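Local coordinates for protein YCGM (Escherichia coli, PDB 1NR9) that is of unknown function but belongs to the fumarylacetoacetate hydrolase family and carries a magnesium ion held by acidic side chains, at residues A[52-57]-A[126-131]; A[77-82]-A[182-187]; A[147-152]-A[210-215]. All coordinates share one frame; numbering follows the deposited sequence.

Contact 1. Residues A[52-57]-A[126-131]; sequences ALCDLR and FDNSCP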
ATOM      1  N   ALA A  52      -2.513  -7.734  -3.729  1.00 17.64           N
ATOM      2  CA  ALA A  52      -3.035  -8.637  -2.704  1.00 15.76           C
ATOM      3  C   ALA A  52      -4.499  -9.061  -2.865  1.00 15.56           C
ATOM      4  O   ALA A  52      -4.993  -9.921  -2.137  1.00 13.83           O
ATOM      5  CB  ALA A  52      -2.816  -8.027  -1.332  1.00 12.43           C
ATOM      6  N   LEU A  53      -5.185  -8.457  -3.822  1.00 15.20           N
ATOM      7  CA  LEU A  53      -6.585  -8.759  -4.086  1.00 15.96           C
ATOM      8  C   LEU A  53      -6.731 -10.037  -4.900  1.00 18.15           C
ATOM      9  O   LEU A  53      -5.930 -10.289  -5.805  1.00 18.56           O
ATOM     10  CB  LEU A  53      -7.211  -7.603  -4.871  1.00 15.60           C
ATOM     11  CG  LEU A  53      -7.601  -6.339  -4.104  1.00 17.30           C
ATOM     12  CD1 LEU A  53      -7.945  -5.196  -5.052  1.00 14.47           C
ATOM     13  CD2 LEU A  53      -8.784  -6.687  -3.216  1.00 17.53           C
ATOM     14  N   CYS A  54      -7.747 -10.845  -4.589  1.00 19.58           N
ATOM     15  CA  CYS A  54      -7.989 -12.068  -5.350  1.00 21.50           C
ATOM     16  C   CYS A  54      -9.370 -12.655  -5.116  1.00 21.84           C
ATOM     17  O   CYS A  54     -10.001 -12.409  -4.093  1.00 23.00           O
ATOM     18  CB  CYS A  54      -6.925 -13.122  -5.056  1.00 24.01           C
ATOM     19  SG  CYS A  54      -6.946 -13.734  -3.394  1.00 32.76           S
ATOM     20  N   ASP A  55      -9.838 -13.426  -6.090  1.00 23.97           N
ATOM     21  CA  ASP A  55     -11.146 -14.060  -6.024  1.00 25.35           C
ATOM     22  C   ASP A  55     -11.261 -15.060  -4.858  1.00 26.94           C
ATOM     23  O   ASP A  55     -10.527 -16.055  -4.803  1.00 26.42           O
ATOM     24  CB  ASP A  55     -11.418 -14.778  -7.337  1.00 25.57           C
ATOM     25  CG  ASP A  55     -12.884 -14.973  -7.588  1.00 30.38           C
ATOM     26  OD1 ASP A  55     -13.637 -15.132  -6.599  1.00 33.60           O
ATOM     27  OD2 ASP A  55     -13.290 -14.976  -8.774  1.00 34.26           O
ATOM     28  N   LEU A  56     -12.187 -14.804  -3.932  1.00 25.83           N
ATOM     29  CA  LEU A  56     -12.385 -15.682  -2.776  1.00 24.37           C
ATOM     30  C   LEU A  56     -13.031 -17.009  -3.150  1.00 26.00           C
ATOM     31  O   LEU A  56     -13.009 -17.961  -2.367  1.00 23.69           O
ATOM     32  CB  LEU A  56     -13.254 -14.983  -1.722  1.00 20.99           C
ATOM     33  CG  LEU A  56     -13.535 -15.741  -0.414  1.00 20.24           C
ATOM     34  CD1 LEU A  56     -12.232 -16.190   0.239  1.00 18.25           C
ATOM     35  CD2 LEU A  56     -14.313 -14.836   0.538  1.00 17.48           C
ATOM     36  N   ARG A  57     -13.599 -17.068  -4.352  1.00 26.98           N
ATOM     37  CA  ARG A  57     -14.278 -18.268  -4.816  1.00 28.66           C
ATOM     38  C   ARG A  57     -13.339 -19.325  -5.366  1.00 28.93           C
ATOM     39  O   ARG A  57     -13.707 -20.494  -5.460  1.00 31.95           O
ATOM     40  CB  ARG A  57     -15.320 -17.905  -5.875  1.00 30.02           C
ATOM     41  CG  ARG A  57     -16.503 -17.104  -5.352  1.00 32.60           C
ATOM     42  CD  ARG A  57     -16.772 -15.930  -6.271  1.00 37.66           C
ATOM     43  NE  ARG A  57     -17.030 -16.381  -7.633  1.00 41.00           N
ATOM     44  CZ  ARG A  57     -16.736 -15.690  -8.730  1.00 41.36           C
ATOM     45  NH1 ARG A  57     -16.164 -14.495  -8.653  1.00 39.53           N
ATOM     46  NH2 ARG A  57     -17.016 -16.202  -9.917  1.00 43.61           N
ATOM     47  N   PHE A 126       1.404  -9.072   1.432  1.00 20.60           N
ATOM     48  CA  PHE A 126       1.944 -10.034   0.462  1.00 20.93           C
ATOM     49  C   PHE A 126       0.915 -10.378  -0.617  1.00 20.58           C
ATOM     50  O   PHE A 126      -0.258 -10.019  -0.500  1.00 19.64           O
ATOM     51  CB  PHE A 126       2.435 -11.316   1.167  1.00 19.44           C
ATOM     52  CG  PHE A 126       1.387 -11.999   1.997  1.00 17.78           C
ATOM     53  CD1 PHE A 126       1.205 -11.655   3.334  1.00 16.54           C
ATOM     54  CD2 PHE A 126       0.559 -12.966   1.433  1.00 13.74           C
ATOM     55  CE1 PHE A 126       0.204 -12.269   4.104  1.00 17.60           C
ATOM     56  CE2 PHE A 126      -0.437 -13.579   2.186  1.00 16.87           C
ATOM     57  CZ  PHE A 126      -0.618 -13.230   3.527  1.00 15.37           C
ATOM     58  N   ASP A 127       1.355 -11.060  -1.669  1.00 23.02           N
ATOM     59  CA  ASP A 127       0.463 -11.409  -2.772  1.00 24.61           C
ATOM     60  C   ASP A 127      -0.761 -12.183  -2.332  1.00 26.01           C
ATOM     61  O   ASP A 127      -0.671 -13.105  -1.523  1.00 28.52           O
ATOM     62  CB  ASP A 127       1.200 -12.230  -3.836  1.00 26.89           C
ATOM     63  CG  ASP A 127       2.320 -11.461  -4.507  1.00 27.16           C
ATOM     64  OD1 ASP A 127       2.284 -10.214  -4.487  1.00 26.79           O
ATOM     65  OD2 ASP A 127       3.231 -12.110  -5.070  1.00 29.95           O
ATOM     66  N   ASN A 128      -1.911 -11.814  -2.880  1.00 27.02           N
ATOM     67  CA  ASN A 128      -3.155 -12.493  -2.551  1.00 28.04           C
ATOM     68  C   ASN A 128      -3.325 -12.628  -1.055  1.00 25.71           C
ATOM     69  O   ASN A 128      -3.553 -13.723  -0.548  1.00 26.05           O
ATOM     70  CB  ASN A 128      -3.180 -13.882  -3.185  1.00 31.37           C
ATOM     71  CG  ASN A 128      -2.799 -13.851  -4.634  1.00 34.17           C
ATOM     72  OD1 ASN A 128      -1.619 -13.821  -4.965  1.00 39.08           O
ATOM     73  ND2 ASN A 128      -3.794 -13.832  -5.515  1.00 37.67           N
ATOM     74  N   SER A 129      -3.209 -11.511  -0.349  1.00 24.23           N
ATOM     75  CA  SER A 129      -3.358 -11.511   1.101  1.00 23.40           C
ATOM     76  C   SER A 129      -4.726 -10.939   1.417  1.00 23.19           C
ATOM     77  O   SER A 129      -4.997 -10.551   2.557  1.00 21.17           O
ATOM     78  CB  SER A 129      -2.297 -10.631   1.745  1.00 20.25           C
ATOM     79  OG  SER A 129      -2.508  -9.279   1.379  1.00 22.47           O
ATOM     80  N   CYS A 130      -5.573 -10.881   0.389  1.00 23.03           N
ATOM     81  CA  CYS A 130      -6.917 -10.342   0.525  1.00 22.23           C
ATOM     82  C   CYS A 130      -7.937 -11.004  -0.405  1.00 20.19           C
ATOM     83  O   CYS A 130      -8.396 -10.397  -1.373  1.00 21.04           O
ATOM     84  CB  CYS A 130      -6.894  -8.837   0.266  1.00 21.31           C
ATOM     85  SG  CYS A 130      -8.397  -7.980   0.764  1.00 31.48           S
ATOM     86  N   PRO A 131      -8.281 -12.275  -0.139  1.00 18.58           N
ATOM     87  CA  PRO A 131      -9.265 -12.939  -0.998  1.00 17.35           C
ATOM     88  C   PRO A 131     -10.510 -12.114  -0.760  1.00 18.49           C
ATOM     89  O   PRO A 131     -10.710 -11.609   0.339  1.00 21.87           O
ATOM     90  CB  PRO A 131      -9.382 -14.330  -0.387  1.00 17.40           C
ATOM     91  CG  PRO A 131      -8.062 -14.524   0.303  1.00 17.73           C
ATOM     92  CD  PRO A 131      -7.798 -13.181   0.913  1.00 16.51           C
TER
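Two weak backbone hydrogen bonds pair the strand at L53 with the one beginning at C130. C130 N donates to A52 O over 2.8 Å, and C54 N reaches back to C130 O at 3.3 Å, a stagger that matches the parallel bridges L53–C130 and C54–P131. Carbon donors add to them: N128 CA approaches A52 O at 3.2 Å, and P131 CA approaches C54 O at the same distance. A52 CB sits against S129 OG, itself hydrogen-bonded to K124 O, and against F126 O. On the face bearing C54 and P131, C54 SG lies between its own backbone N and carbonyl carbon (chi1 66°) and comes 3.9 Å from P131 CB, with N128 CB close by. Just past the strand, L56 CD1 reaches to 3.5 Å from P131 CB. On the other face L53 CD2 and C130 SG meet more loosely, 4.2 Å apart. Of the polar groups, D55 OD1 accepts from R57 N in an Asx turn, while D127 OD1 bonds to T183 N of the second subunit. Backbone bonds of C54 and L56 with L132 extend the pairing, which makes this a short parallel strand pair within the mixed sheet of this FAH-family fold.

Contact 2. Residues A[77-82]-A[182-187]; sequences VLIGAT and FTLKAG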
ATOM      1  N   VAL A  77     -16.298  -3.031   2.398  1.00 20.42           N
ATOM      2  CA  VAL A  77     -17.108  -1.950   1.857  1.00 17.22           C
ATOM      3  C   VAL A  77     -16.421  -1.476   0.581  1.00 18.97           C
ATOM      4  O   VAL A  77     -15.216  -1.190   0.582  1.00 15.96           O
ATOM      5  CB  VAL A  77     -17.211  -0.772   2.864  1.00 16.22           C
ATOM      6  CG1 VAL A  77     -18.172   0.292   2.343  1.00 16.73           C
ATOM      7  CG2 VAL A  77     -17.667  -1.283   4.221  1.00 14.82           C
ATOM      8  N   LEU A  78     -17.189  -1.422  -0.505  1.00 19.65           N
ATOM      9  CA  LEU A  78     -16.689  -0.993  -1.810  1.00 19.87           C
ATOM     10  C   LEU A  78     -17.023   0.479  -2.061  1.00 22.06           C
ATOM     11  O   LEU A  78     -18.195   0.824  -2.192  1.00 22.37           O
ATOM     12  CB  LEU A  78     -17.326  -1.842  -2.906  1.00 17.24           C
ATOM     13  CG  LEU A  78     -17.042  -1.353  -4.333  1.00 20.28           C
ATOM     14  CD1 LEU A  78     -15.547  -1.498  -4.616  1.00 18.81           C
ATOM     15  CD2 LEU A  78     -17.862  -2.148  -5.344  1.00 13.58           C
ATOM     16  N   ILE A  79     -16.006   1.340  -2.135  1.00 23.02           N
ATOM     17  CA  ILE A  79     -16.239   2.767  -2.372  1.00 23.55           C
ATOM     18  C   ILE A  79     -16.647   3.074  -3.830  1.00 26.98           C
ATOM     19  O   ILE A  79     -15.996   2.631  -4.777  1.00 27.11           O
ATOM     20  CB  ILE A  79     -14.996   3.609  -2.009  1.00 21.50           C
ATOM     21  CG1 ILE A  79     -14.867   3.780  -0.488  1.00 20.09           C
ATOM     22  CG2 ILE A  79     -15.151   5.001  -2.584  1.00 22.86           C
ATOM     23  CD1 ILE A  79     -14.733   2.520   0.283  1.00 15.61           C
ATOM     24  N   GLY A  80     -17.711   3.853  -4.001  1.00 28.32           N
ATOM     25  CA  GLY A  80     -18.180   4.165  -5.339  1.00 30.20           C
ATOM     26  C   GLY A  80     -17.813   5.531  -5.889  1.00 31.57           C
ATOM     27  O   GLY A  80     -17.964   5.786  -7.089  1.00 32.66           O
ATOM     28  N   ALA A  81     -17.335   6.411  -5.020  1.00 30.97           N
ATOM     29  CA  ALA A  81     -16.949   7.760  -5.426  1.00 30.27           C
ATOM     30  C   ALA A  81     -15.802   8.209  -4.542  1.00 30.12           C
ATOM     31  O   ALA A  81     -15.593   7.658  -3.463  1.00 31.36           O
ATOM     32  CB  ALA A  81     -18.123   8.706  -5.286  1.00 31.88           C
ATOM     33  N   THR A  82     -15.070   9.222  -4.978  1.00 28.45           N
ATOM     34  CA  THR A  82     -13.915   9.666  -4.221  1.00 27.95           C
ATOM     35  C   THR A  82     -14.191  10.425  -2.914  1.00 28.49           C
ATOM     36  O   THR A  82     -15.026  11.321  -2.868  1.00 28.04           O
ATOM     37  CB  THR A  82     -12.971  10.455  -5.142  1.00 27.10           C
ATOM     38  OG1 THR A  82     -12.137  11.309  -4.355  1.00 29.76           O
ATOM     39  CG2 THR A  82     -13.757  11.250  -6.162  1.00 28.37           C
ATOM     40  N   PHE A 182      -5.646   9.097   3.663  1.00 20.37           N
ATOM     41  CA  PHE A 182      -5.578   8.658   2.283  1.00 18.45           C
ATOM     42  C   PHE A 182      -6.895   8.905   1.586  1.00 20.84           C
ATOM     43  O   PHE A 182      -7.954   8.547   2.107  1.00 23.76           O
ATOM     44  CB  PHE A 182      -5.261   7.167   2.204  1.00 13.43           C
ATOM     45  CG  PHE A 182      -4.598   6.615   3.434  1.00 13.81           C
ATOM     46  CD1 PHE A 182      -5.304   5.799   4.306  1.00 11.15           C
ATOM     47  CD2 PHE A 182      -3.269   6.935   3.737  1.00 12.37           C
ATOM     48  CE1 PHE A 182      -4.699   5.319   5.448  1.00 12.05           C
ATOM     49  CE2 PHE A 182      -2.659   6.457   4.879  1.00  6.14           C
ATOM     50  CZ  PHE A 182      -3.367   5.653   5.736  1.00 10.76           C
ATOM     51  N   THR A 183      -6.837   9.509   0.407  1.00 18.11           N
ATOM     52  CA  THR A 183      -8.052   9.764  -0.341  1.00 22.47           C
ATOM     53  C   THR A 183      -8.520   8.442  -0.939  1.00 21.68           C
ATOM     54  O   THR A 183      -7.741   7.757  -1.595  1.00 23.72           O
ATOM     55  CB  THR A 183      -7.805  10.757  -1.471  1.00 24.11           C
ATOM     56  OG1 THR A 183      -8.896  10.703  -2.390  1.00 29.28           O
ATOM     57  CG2 THR A 183      -6.537  10.412  -2.201  1.00 31.69           C
ATOM     58  N   LEU A 184      -9.778   8.070  -0.697  1.00 21.99           N
ATOM     59  CA  LEU A 184     -10.315   6.821  -1.231  1.00 21.08           C
ATOM     60  C   LEU A 184     -10.996   7.103  -2.559  1.00 23.53           C
ATOM     61  O   LEU A 184     -11.972   7.859  -2.621  1.00 26.41           O
ATOM     62  CB  LEU A 184     -11.349   6.225  -0.280  1.00 17.80           C
ATOM     63  CG  LEU A 184     -11.043   6.260   1.216  1.00 19.84           C
ATOM     64  CD1 LEU A 184     -12.229   5.686   1.970  1.00 20.69           C
ATOM     65  CD2 LEU A 184      -9.771   5.472   1.533  1.00 20.35           C
ATOM     66  N   LYS A 185     -10.491   6.513  -3.632  1.00 22.01           N
ATOM     67  CA  LYS A 185     -11.106   6.734  -4.930  1.00 23.17           C
ATOM     68  C   LYS A 185     -12.123   5.633  -5.137  1.00 23.47           C
ATOM     69  O   LYS A 185     -12.114   4.635  -4.411  1.00 22.79           O
ATOM     70  CB  LYS A 185     -10.056   6.688  -6.040  1.00 25.95           C
ATOM     71  CG  LYS A 185      -9.113   7.882  -6.080  1.00 27.51           C
ATOM     72  CD  LYS A 185      -8.076   7.671  -7.172  1.00 34.76           C
ATOM     73  CE  LYS A 185      -7.126   8.849  -7.347  1.00 38.02           C
ATOM     74  NZ  LYS A 185      -5.976   8.465  -8.224  1.00 37.66           N
ATOM     75  N   ALA A 186     -13.009   5.814  -6.112  1.00 26.56           N
ATOM     76  CA  ALA A 186     -14.010   4.794  -6.399  1.00 25.86           C
ATOM     77  C   ALA A 186     -13.262   3.553  -6.877  1.00 25.16           C
ATOM     78  O   ALA A 186     -12.256   3.657  -7.577  1.00 24.82           O
ATOM     79  CB  ALA A 186     -14.968   5.283  -7.473  1.00 22.87           C
ATOM     80  N   GLY A 187     -13.750   2.382  -6.491  1.00 21.08           N
ATOM     81  CA  GLY A 187     -13.090   1.157  -6.889  1.00 22.93           C
ATOM     82  C   GLY A 187     -12.278   0.603  -5.734  1.00 24.01           C
ATOM     83  O   GLY A 187     -11.965  -0.581  -5.718  1.00 25.21           O
TER
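I79 and L184 cross at about a right angle, touching through I79 CG1 and L184 CD1 at 4.1 Å. The isoleucine points toward the loop 182-187, with CG1 anti to its carbonyl carbon (chi1 -77°). L184 is placed likewise, CG anti to the carbonyl carbon, and it also rests on V22 and on I175 of helix 171-178. Farther along, T82 and T183 cross obliquely, and their hydroxyl oxygens OG1 and OG1 stay 3.8 Å apart. T82 CA lies 3.1 Å from L184 O, a CA-H···O contact. The main polar link is a nearly straight hydrogen bond from G187 N to I79 O, 2.8 Å long with 168° at the hydrogen. It falls where strand 69-79 ends, and the backbone pairing of I79 with D188 and of V77 with V190 carries it on into the antiparallel ladder with strand 189-191 of the mixed sheet. A186 sets its CB beside G80 O, whereas L78 brings CD1 to 3.9 Å from G187 O, whose hydrogen-bond partner is H6 NE2. On the subunit-facing side, T183 packs on T51 of the second subunit, and K185 NZ makes a long, weak ion pair with E50 of that subunit.

Contact 3. Residues A[147-152]-A[210-215]; sequences NTTLSL and TFDGHS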
ATOM      1  N   ASN A 147     -25.176  -4.013  11.498  1.00 35.24           N
ATOM      2  CA  ASN A 147     -25.648  -5.108  12.338  1.00 35.34           C
ATOM      3  C   ASN A 147     -25.803  -6.370  11.495  1.00 35.80           C
ATOM      4  O   ASN A 147     -26.878  -6.974  11.418  1.00 33.00           O
ATOM      5  CB  ASN A 147     -26.969  -4.735  13.004  1.00 33.12           C
ATOM      6  CG  ASN A 147     -27.395  -5.745  14.049  1.00 30.47           C
ATOM      7  OD1 ASN A 147     -26.578  -6.232  14.841  1.00 27.13           O
ATOM      8  ND2 ASN A 147     -28.685  -6.058  14.068  1.00 31.84           N
ATOM      9  N   THR A 148     -24.689  -6.747  10.873  1.00 37.77           N
ATOM     10  CA  THR A 148     -24.602  -7.911  10.007  1.00 38.71           C
ATOM     11  C   THR A 148     -23.754  -9.021  10.631  1.00 38.39           C
ATOM     12  O   THR A 148     -22.797  -8.759  11.367  1.00 35.86           O
ATOM     13  CB  THR A 148     -24.018  -7.505   8.628  1.00 38.64           C
ATOM     14  OG1 THR A 148     -25.045  -6.886   7.846  1.00 38.50           O
ATOM     15  CG2 THR A 148     -23.463  -8.706   7.884  1.00 40.14           C
ATOM     16  N   THR A 149     -24.132 -10.259  10.322  1.00 38.11           N
ATOM     17  CA  THR A 149     -23.468 -11.459  10.817  1.00 37.67           C
ATOM     18  C   THR A 149     -22.232 -11.851  10.010  1.00 37.13           C
ATOM     19  O   THR A 149     -22.284 -11.918   8.785  1.00 36.82           O
ATOM     20  CB  THR A 149     -24.471 -12.633  10.825  1.00 38.38           C
ATOM     21  OG1 THR A 149     -25.104 -12.690  12.107  1.00 37.36           O
ATOM     22  CG2 THR A 149     -23.786 -13.965  10.513  1.00 38.55           C
ATOM     23  N   LEU A 150     -21.127 -12.111  10.706  1.00 37.50           N
ATOM     24  CA  LEU A 150     -19.871 -12.521  10.067  1.00 37.63           C
ATOM     25  C   LEU A 150     -19.381 -13.836  10.666  1.00 36.31           C
ATOM     26  O   LEU A 150     -19.249 -13.959  11.885  1.00 38.00           O
ATOM     27  CB  LEU A 150     -18.785 -11.461  10.267  1.00 38.71           C
ATOM     28  CG  LEU A 150     -18.937 -10.107   9.578  1.00 41.81           C
ATOM     29  CD1 LEU A 150     -17.764  -9.216   9.962  1.00 41.27           C
ATOM     30  CD2 LEU A 150     -19.000 -10.299   8.054  1.00 42.38           C
ATOM     31  N   SER A 151     -19.104 -14.822   9.820  1.00 33.65           N
ATOM     32  CA  SER A 151     -18.632 -16.110  10.320  1.00 32.41           C
ATOM     33  C   SER A 151     -17.663 -16.796   9.376  1.00 30.15           C
ATOM     34  O   SER A 151     -17.734 -16.619   8.154  1.00 29.25           O
ATOM     35  CB  SER A 151     -19.813 -17.042  10.581  1.00 32.55           C
ATOM     36  OG  SER A 151     -20.558 -17.244   9.396  1.00 38.67           O
ATOM     37  N   LEU A 152     -16.757 -17.578   9.960  1.00 27.42           N
ATOM     38  CA  LEU A 152     -15.772 -18.330   9.198  1.00 27.20           C
ATOM     39  C   LEU A 152     -15.576 -19.710   9.805  1.00 28.43           C
ATOM     40  O   LEU A 152     -15.269 -19.851  11.000  1.00 27.04           O
ATOM     41  CB  LEU A 152     -14.425 -17.609   9.175  1.00 26.39           C
ATOM     42  CG  LEU A 152     -13.259 -18.334   8.484  1.00 24.58           C
ATOM     43  CD1 LEU A 152     -12.124 -17.363   8.267  1.00 28.30           C
ATOM     44  CD2 LEU A 152     -12.764 -19.488   9.326  1.00 26.71           C
ATOM     45  N   THR A 210     -18.993 -16.395   5.737  1.00 28.79           N
ATOM     46  CA  THR A 210     -20.403 -16.021   5.693  1.00 30.86           C
ATOM     47  C   THR A 210     -20.733 -14.665   6.261  1.00 32.02           C
ATOM     48  O   THR A 210     -20.232 -14.292   7.320  1.00 32.97           O
ATOM     49  CB  THR A 210     -21.251 -17.035   6.461  1.00 30.42           C
ATOM     50  OG1 THR A 210     -21.353 -18.236   5.699  1.00 34.28           O
ATOM     51  CG2 THR A 210     -22.635 -16.484   6.730  1.00 32.99           C
ATOM     52  N   PHE A 211     -21.592 -13.930   5.564  1.00 34.56           N
ATOM     53  CA  PHE A 211     -22.022 -12.634   6.057  1.00 37.87           C
ATOM     54  C   PHE A 211     -23.475 -12.427   5.656  1.00 41.81           C
ATOM     55  O   PHE A 211     -23.837 -12.569   4.483  1.00 43.31           O
ATOM     56  CB  PHE A 211     -21.093 -11.508   5.560  1.00 34.95           C
ATOM     57  CG  PHE A 211     -21.436 -10.954   4.201  1.00 32.62           C
ATOM     58  CD1 PHE A 211     -22.123  -9.747   4.082  1.00 31.55           C
ATOM     59  CD2 PHE A 211     -21.063 -11.623   3.041  1.00 29.43           C
ATOM     60  CE1 PHE A 211     -22.434  -9.216   2.821  1.00 28.70           C
ATOM     61  CE2 PHE A 211     -21.369 -11.099   1.778  1.00 28.22           C
ATOM     62  CZ  PHE A 211     -22.057  -9.891   1.672  1.00 26.72           C
ATOM     63  N   ASP A 212     -24.303 -12.152   6.666  1.00 46.21           N
ATOM     64  CA  ASP A 212     -25.741 -11.927   6.521  1.00 49.63           C
ATOM     65  C   ASP A 212     -26.465 -12.664   5.403  1.00 46.79           C
ATOM     66  O   ASP A 212     -26.849 -12.072   4.391  1.00 46.93           O
ATOM     67  CB  ASP A 212     -26.041 -10.432   6.397  1.00 61.61           C
ATOM     68  CG  ASP A 212     -26.446  -9.810   7.721  1.00 73.82           C
ATOM     69  OD1 ASP A 212     -26.908  -8.646   7.715  1.00 83.29           O
ATOM     70  OD2 ASP A 212     -26.300 -10.485   8.766  1.00 82.69           O
ATOM     71  N   GLY A 213     -26.656 -13.960   5.590  1.00 43.85           N
ATOM     72  CA  GLY A 213     -27.379 -14.733   4.596  1.00 42.33           C
ATOM     73  C   GLY A 213     -26.620 -15.157   3.354  1.00 41.27           C
ATOM     74  O   GLY A 213     -27.195 -15.798   2.467  1.00 40.27           O
ATOM     75  N   HIS A 214     -25.336 -14.820   3.278  1.00 38.69           N
ATOM     76  CA  HIS A 214     -24.533 -15.191   2.121  1.00 36.11           C
ATOM     77  C   HIS A 214     -23.303 -16.010   2.490  1.00 36.42           C
ATOM     78  O   HIS A 214     -22.576 -15.679   3.442  1.00 36.59           O
ATOM     79  CB  HIS A 214     -24.124 -13.932   1.370  1.00 36.41           C
ATOM     80  CG  HIS A 214     -25.274 -13.226   0.730  1.00 37.91           C
ATOM     81  ND1 HIS A 214     -25.902 -13.704  -0.400  1.00 37.67           N
ATOM     82  CD2 HIS A 214     -25.936 -12.097   1.079  1.00 39.30           C
ATOM     83  CE1 HIS A 214     -26.899 -12.900  -0.723  1.00 39.26           C
ATOM     84  NE2 HIS A 214     -26.942 -11.917   0.158  1.00 40.14           N
ATOM     85  N   SER A 215     -23.074 -17.084   1.736  1.00 35.68           N
ATOM     86  CA  SER A 215     -21.935 -17.950   1.987  1.00 35.25           C
ATOM     87  C   SER A 215     -21.205 -18.380   0.734  1.00 36.18           C
ATOM     88  O   SER A 215     -21.782 -18.476  -0.351  1.00 39.20           O
ATOM     89  CB  SER A 215     -22.368 -19.202   2.741  1.00 33.01           C
ATOM     90  OG  SER A 215     -22.973 -18.868   3.971  1.00 36.68           O
TER
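The first strand of a beta-hairpin, turned by a type I' turn from F211 to H214, pairs antiparallel with strand 149-154, and D212 in that turn holds T148 and T149, where the strand begins. Its carboxylate takes two bonds: T148 OG1 donates to D212 OD1 at 2.6 Å, and T149 N donates to D212 OD2 at 2.7 Å with an almost straight 176° at the hydrogen. Both donors stand well above the carboxylate plane, 68° out of it for the hydroxyl and 57° for the amide. D212 is poorly ordered, so the distances are approximate; D144 O is a further partner of T148 OG1 and may compete for its one proton. Farther along, S151 and T210 form a hydrogen-bonded pair, with S151 N to T210 O at 2.8 Å and T210 N to S151 O at 2.7 Å. L150 and F211 are a non-hydrogen-bonded pair, L150 CD2 lying 3.5 Å from F211 CB. T148 CG2 meets the ring of F211 at its edge, 4.2 Å from F211 CD1. The face bearing L150 and F211 packs on V100 of strand 95-102, and F211 also touches I136 of strand 130-137; strand 157-163 flanks strand 149-154 on the side away from the hairpin.

In the fold
Followed from the N terminus, the chain shows how crossing loop closures knit a fold. Contact 1 opens at strand 53-55 and closes 68 intervening residues later, where strand 130-137 begins. Contact 2 opens inside that loop, at the end of strand 69-79, and closes only beyond it, just before strand 189-191; the two therefore cross, and both reach the same mixed sheet. Contact 3 follows contact 1 in series but crosses contact 2, joining strand 149-154 to the hairpin 206-219 in a separate antiparallel sheet. Contacts 1 and 2 also both touch the second subunit. Contact 3 touches no other chain and stacks its sheet on the mixed one.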